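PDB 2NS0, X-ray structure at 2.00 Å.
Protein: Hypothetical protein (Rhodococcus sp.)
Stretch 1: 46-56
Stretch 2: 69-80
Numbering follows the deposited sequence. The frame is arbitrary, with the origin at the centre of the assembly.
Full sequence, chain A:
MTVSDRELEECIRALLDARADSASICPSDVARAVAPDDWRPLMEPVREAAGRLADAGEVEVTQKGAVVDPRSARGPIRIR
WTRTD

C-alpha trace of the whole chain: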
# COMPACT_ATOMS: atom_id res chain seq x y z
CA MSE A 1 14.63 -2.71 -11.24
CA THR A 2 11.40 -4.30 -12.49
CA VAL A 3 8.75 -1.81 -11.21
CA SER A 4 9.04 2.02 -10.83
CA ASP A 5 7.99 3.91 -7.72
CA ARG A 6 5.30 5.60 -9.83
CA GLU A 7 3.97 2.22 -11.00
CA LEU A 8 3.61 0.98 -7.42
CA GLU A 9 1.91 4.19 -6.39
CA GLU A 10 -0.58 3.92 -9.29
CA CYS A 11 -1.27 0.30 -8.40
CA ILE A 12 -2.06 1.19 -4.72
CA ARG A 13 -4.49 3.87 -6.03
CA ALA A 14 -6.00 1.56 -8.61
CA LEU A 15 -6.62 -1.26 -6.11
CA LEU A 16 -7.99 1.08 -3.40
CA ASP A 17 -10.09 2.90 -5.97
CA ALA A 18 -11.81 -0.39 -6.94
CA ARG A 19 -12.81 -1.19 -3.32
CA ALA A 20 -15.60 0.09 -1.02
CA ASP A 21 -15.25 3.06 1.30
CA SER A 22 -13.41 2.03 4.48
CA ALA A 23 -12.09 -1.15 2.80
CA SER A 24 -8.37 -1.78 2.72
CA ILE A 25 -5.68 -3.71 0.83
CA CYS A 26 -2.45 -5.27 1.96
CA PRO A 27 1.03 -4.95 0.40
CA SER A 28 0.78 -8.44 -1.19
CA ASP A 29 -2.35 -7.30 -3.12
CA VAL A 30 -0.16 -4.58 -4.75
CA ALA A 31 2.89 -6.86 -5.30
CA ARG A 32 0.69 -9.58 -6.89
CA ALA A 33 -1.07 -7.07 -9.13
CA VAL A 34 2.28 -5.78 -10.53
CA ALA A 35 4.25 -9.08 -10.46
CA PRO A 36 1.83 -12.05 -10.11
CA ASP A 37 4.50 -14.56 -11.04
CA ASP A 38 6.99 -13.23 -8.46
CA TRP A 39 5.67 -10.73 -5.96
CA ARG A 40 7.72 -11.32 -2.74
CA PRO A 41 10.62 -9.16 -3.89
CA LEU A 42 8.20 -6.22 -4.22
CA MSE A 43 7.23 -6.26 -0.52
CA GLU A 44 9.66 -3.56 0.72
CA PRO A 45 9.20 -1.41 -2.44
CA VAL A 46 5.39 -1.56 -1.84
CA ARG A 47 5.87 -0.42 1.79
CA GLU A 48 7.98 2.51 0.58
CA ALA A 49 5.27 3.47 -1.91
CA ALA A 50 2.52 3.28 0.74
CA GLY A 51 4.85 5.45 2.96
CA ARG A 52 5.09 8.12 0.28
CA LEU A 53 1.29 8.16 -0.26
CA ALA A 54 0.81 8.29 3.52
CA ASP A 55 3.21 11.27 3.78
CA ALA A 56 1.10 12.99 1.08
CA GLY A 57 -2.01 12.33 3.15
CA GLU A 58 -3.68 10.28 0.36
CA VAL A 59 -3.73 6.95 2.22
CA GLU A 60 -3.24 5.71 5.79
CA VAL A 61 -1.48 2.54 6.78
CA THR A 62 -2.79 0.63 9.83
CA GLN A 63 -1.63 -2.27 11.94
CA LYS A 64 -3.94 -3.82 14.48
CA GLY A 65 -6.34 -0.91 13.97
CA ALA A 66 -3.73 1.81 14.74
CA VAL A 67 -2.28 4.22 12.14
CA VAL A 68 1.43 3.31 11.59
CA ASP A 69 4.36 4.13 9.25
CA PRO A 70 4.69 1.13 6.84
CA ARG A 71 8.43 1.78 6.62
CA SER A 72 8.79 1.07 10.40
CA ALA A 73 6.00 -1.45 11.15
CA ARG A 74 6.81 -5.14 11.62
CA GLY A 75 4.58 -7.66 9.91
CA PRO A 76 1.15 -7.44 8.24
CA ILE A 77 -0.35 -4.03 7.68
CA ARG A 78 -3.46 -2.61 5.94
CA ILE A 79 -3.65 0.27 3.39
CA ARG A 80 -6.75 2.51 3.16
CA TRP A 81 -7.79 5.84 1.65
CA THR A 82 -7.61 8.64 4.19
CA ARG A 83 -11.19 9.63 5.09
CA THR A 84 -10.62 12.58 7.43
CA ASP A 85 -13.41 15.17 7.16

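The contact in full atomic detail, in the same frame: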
# COMPACT_ATOMS: atom_id res chain seq x y z
N VAL A 46 6.81 -1.90 -2.03
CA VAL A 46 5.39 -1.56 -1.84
C VAL A 46 5.19 -0.80 -0.55
O VAL A 46 4.43 0.16 -0.51
CB VAL A 46 4.46 -2.81 -1.87
CG1 VAL A 46 3.13 -2.45 -1.30
CG2 VAL A 46 4.23 -3.35 -3.30
N ARG A 47 5.87 -1.20 0.53
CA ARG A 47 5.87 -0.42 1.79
C ARG A 47 6.39 1.00 1.63
O ARG A 47 5.84 1.93 2.23
CB ARG A 47 6.65 -1.13 2.90
CG ARG A 47 5.99 -2.42 3.32
CD ARG A 47 6.70 -3.06 4.53
NE ARG A 47 5.86 -4.03 5.23
CZ ARG A 47 5.48 -3.94 6.52
NH1 ARG A 47 5.84 -2.93 7.31
NH2 ARG A 47 4.72 -4.89 7.03
N GLU A 48 7.44 1.18 0.82
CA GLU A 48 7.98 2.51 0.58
C GLU A 48 6.97 3.37 -0.15
O GLU A 48 6.75 4.52 0.21
CB GLU A 48 9.31 2.48 -0.19
CG GLU A 48 10.46 1.87 0.58
CD GLU A 48 10.92 2.75 1.72
OE1 GLU A 48 10.78 4.00 1.64
OE2 GLU A 48 11.43 2.19 2.71
N ALA A 49 6.33 2.79 -1.17
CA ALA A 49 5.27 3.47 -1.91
C ALA A 49 4.10 3.91 -1.03
O ALA A 49 3.67 5.09 -1.09
CB ALA A 49 4.79 2.61 -3.10
N ALA A 50 3.55 2.97 -0.26
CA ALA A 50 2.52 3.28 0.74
C ALA A 50 3.01 4.42 1.68
O ALA A 50 2.24 5.30 2.04
CB ALA A 50 2.17 1.99 1.53
N GLY A 51 4.29 4.40 2.06
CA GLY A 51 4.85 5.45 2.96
C GLY A 51 4.81 6.83 2.30
O GLY A 51 4.42 7.83 2.92
N ARG A 52 5.20 6.89 1.04
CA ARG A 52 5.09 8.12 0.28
C ARG A 52 3.64 8.63 0.14
O ARG A 52 3.39 9.82 0.31
CB ARG A 52 5.77 7.99 -1.10
CG ARG A 52 7.30 7.91 -1.00
CD ARG A 52 7.99 7.94 -2.39
NE ARG A 52 7.47 6.90 -3.27
CZ ARG A 52 7.95 5.65 -3.37
NH1 ARG A 52 9.01 5.26 -2.67
NH2 ARG A 52 7.36 4.80 -4.20
N LEU A 53 2.69 7.75 -0.16
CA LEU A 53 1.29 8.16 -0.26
C LEU A 53 0.68 8.54 1.08
O LEU A 53 -0.21 9.39 1.15
CB LEU A 53 0.45 7.06 -0.94
CG LEU A 53 0.80 6.85 -2.41
CD1 LEU A 53 -0.14 5.77 -3.00
CD2 LEU A 53 0.73 8.11 -3.19
N ALA A 54 1.16 7.91 2.15
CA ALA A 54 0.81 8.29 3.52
C ALA A 54 1.35 9.67 3.87
O ALA A 54 0.64 10.48 4.42
CB ALA A 54 1.29 7.21 4.54
N ASP A 55 2.61 9.94 3.55
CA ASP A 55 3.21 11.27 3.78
C ASP A 55 2.41 12.39 3.06
O ASP A 55 2.27 13.51 3.57
CB ASP A 55 4.67 11.31 3.31
CG ASP A 55 5.61 10.44 4.18
OD1 ASP A 55 5.24 10.06 5.31
OD2 ASP A 55 6.72 10.11 3.70
N ALA A 56 1.85 12.06 1.89
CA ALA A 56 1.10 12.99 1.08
C ALA A 56 -0.33 13.13 1.59
O ALA A 56 -1.05 13.97 1.14
CB ALA A 56 1.11 12.53 -0.34
N ASP A 69 3.51 3.90 10.39
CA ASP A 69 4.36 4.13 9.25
C ASP A 69 4.73 2.74 8.74
O ASP A 69 5.34 1.95 9.49
CB ASP A 69 5.63 4.85 9.75
CG ASP A 69 6.62 5.19 8.62
OD1 ASP A 69 6.55 4.65 7.52
OD2 ASP A 69 7.51 5.99 8.88
N PRO A 70 4.40 2.44 7.46
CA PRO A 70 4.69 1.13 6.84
C PRO A 70 6.18 0.85 6.71
O PRO A 70 6.59 -0.31 6.59
CB PRO A 70 4.13 1.29 5.41
CG PRO A 70 4.21 2.72 5.16
CD PRO A 70 3.75 3.33 6.47
N ARG A 71 6.98 1.92 6.74
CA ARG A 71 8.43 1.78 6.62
C ARG A 71 9.05 1.27 7.92
O ARG A 71 10.13 0.68 7.89
CB ARG A 71 9.08 3.10 6.14
CG ARG A 71 8.78 3.40 4.66
CD ARG A 71 8.78 4.89 4.36
NE ARG A 71 7.78 5.60 5.17
CZ ARG A 71 7.33 6.82 4.91
NH1 ARG A 71 7.79 7.50 3.86
NH2 ARG A 71 6.43 7.37 5.69
N SER A 72 8.34 1.46 9.03
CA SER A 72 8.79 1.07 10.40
C SER A 72 8.14 -0.18 10.98
O SER A 72 8.74 -0.87 11.79
CB SER A 72 8.49 2.18 11.39
OG SER A 72 9.29 3.29 11.07
N ALA A 73 6.89 -0.41 10.59
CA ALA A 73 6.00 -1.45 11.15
C ALA A 73 6.48 -2.85 10.79
O ALA A 73 6.87 -3.11 9.67
CB ALA A 73 4.52 -1.25 10.66
N ARG A 74 6.42 -3.75 11.77
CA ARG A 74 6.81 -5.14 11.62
C ARG A 74 5.57 -5.98 11.33
O ARG A 74 4.57 -5.93 12.03
CB ARG A 74 7.52 -5.64 12.90
CG ARG A 74 7.70 -7.16 12.96
CD ARG A 74 8.17 -7.64 14.35
NE ARG A 74 9.41 -6.98 14.77
CZ ARG A 74 10.64 -7.39 14.42
NH1 ARG A 74 10.77 -8.48 13.66
NH2 ARG A 74 11.72 -6.72 14.84
N GLY A 75 5.64 -6.75 10.25
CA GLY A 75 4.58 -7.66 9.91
C GLY A 75 3.39 -7.02 9.23
O GLY A 75 3.47 -5.86 8.83
N PRO A 76 2.30 -7.79 9.05
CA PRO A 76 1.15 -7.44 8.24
C PRO A 76 0.51 -6.09 8.58
O PRO A 76 0.28 -5.77 9.75
CB PRO A 76 0.17 -8.60 8.48
CG PRO A 76 1.03 -9.77 8.79
CD PRO A 76 2.17 -9.17 9.59
N ILE A 77 0.22 -5.33 7.54
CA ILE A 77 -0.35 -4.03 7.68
C ILE A 77 -1.50 -3.90 6.67
O ILE A 77 -1.61 -4.72 5.74
CB ILE A 77 0.69 -2.90 7.42
CG1 ILE A 77 1.31 -3.07 5.99
CG2 ILE A 77 1.74 -2.85 8.60
CD1 ILE A 77 2.22 -1.95 5.44
N ARG A 78 -2.34 -2.89 6.86
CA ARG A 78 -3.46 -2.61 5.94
C ARG A 78 -3.25 -1.25 5.30
O ARG A 78 -2.66 -0.37 5.92
CB ARG A 78 -4.79 -2.59 6.70
CG ARG A 78 -5.17 -3.89 7.42
CD ARG A 78 -5.13 -5.10 6.46
NE ARG A 78 -6.08 -5.01 5.34
CZ ARG A 78 -6.21 -5.98 4.43
NH1 ARG A 78 -5.46 -7.07 4.52
NH2 ARG A 78 -7.07 -5.89 3.43
N ILE A 79 -3.72 -1.06 4.06
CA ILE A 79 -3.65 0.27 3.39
C ILE A 79 -5.04 0.73 3.01
O ILE A 79 -5.76 -0.02 2.39
CB ILE A 79 -2.74 0.24 2.11
CG1 ILE A 79 -1.37 -0.39 2.41
CG2 ILE A 79 -2.59 1.63 1.50
CD1 ILE A 79 -0.58 -0.88 1.11
N ARG A 80 -5.41 1.96 3.39
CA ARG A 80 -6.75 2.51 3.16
C ARG A 80 -6.64 3.96 2.68
O ARG A 80 -5.65 4.67 2.99
CB ARG A 80 -7.61 2.47 4.47
CG ARG A 80 -7.15 3.47 5.55
CD ARG A 80 -7.65 3.07 6.92
NE ARG A 80 -7.48 4.16 7.89
CZ ARG A 80 -7.82 4.11 9.18
NH1 ARG A 80 -8.37 3.01 9.75
NH2 ARG A 80 -7.62 5.21 9.89

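A helix packs against an irregular loop and the start of a strand through two arginines, one sent from each side, that clasp polar groups, with a small apolar patch, Ala50 against Pro70 and Ile79, packed beside them. The backbones come closest where the CA atoms of Arg47 and Pro70 lie 5.4 Å apart, and about 570 Å² of surface is buried in all.

Arg47 is the helix's main contribution. Its CA-to-CB bond points toward the loop, and an m, t, t side chain carries the guanidinium along the chain from Pro70 to Gly75, where three carbonyl oxygens converge. Arg47 NH1 donates to Pro70 O at 2.8 Å and, in a weak bond with a poor angle, to Ala73 O at 2.6 Å; Arg47 NH2 donates to Gly75 O at a very short 2.4 Å. Pro70 O and Gly75 O lie near the guanidinium plane, while Ile77 CD1 covers one face. Arginine suits this site because its several N-H groups can serve the three loop carbonyls that converge on it. Gly75 helps form that loop: its phi of 79° favours glycine, and a CB would clash with Pro76 CD.

Arg71 answers from the other side. Its CA-to-CB bond runs sideways, but the end of the side chain reaches the helix and meets Asp55 in a two-pronged salt bridge, Arg71 NH1 to Asp55 OD2 at 2.8 Å and Arg71 NH2 to Asp55 OD1 at 3.0 Å, both nearly straight. Asp69 braces the arginine from within its own loop: Asp69 OD1 accepts from Arg71 N at 2.9 Å and from Arg71 NE at 2.8 Å, so a single carboxylate oxygen ties down both backbone and side chain. The guanidinium is thus held between two acids.

Gly51 gives this arginine room. An ideal CB there would stand 2.4 Å from Arg71 NE, a clash; without it, Gly51 C lies over one face of the guanidinium, 3.4 Å from Arg71 NH1. The proline ring also lies close to the helix here, with Pro70 CG 3.5 Å from Gly51 N.

Beside the glycine, the buried methyl of Ala50 packs against both Pro70 and Ile79, Ala50 CB lying 4.2 Å from Pro70 CG and 4.0 Å from Ile79 CD1. Ile79, m, t on the strand, points toward the helix and extends the apolar packing beyond the proline. The rule to read here is economy: a glycine on the helix leaves room for the Arg71 side chain, Ala50 packs against Pro70 and Ile79, and the two arginines spend their charge on carbonyls and carboxylates.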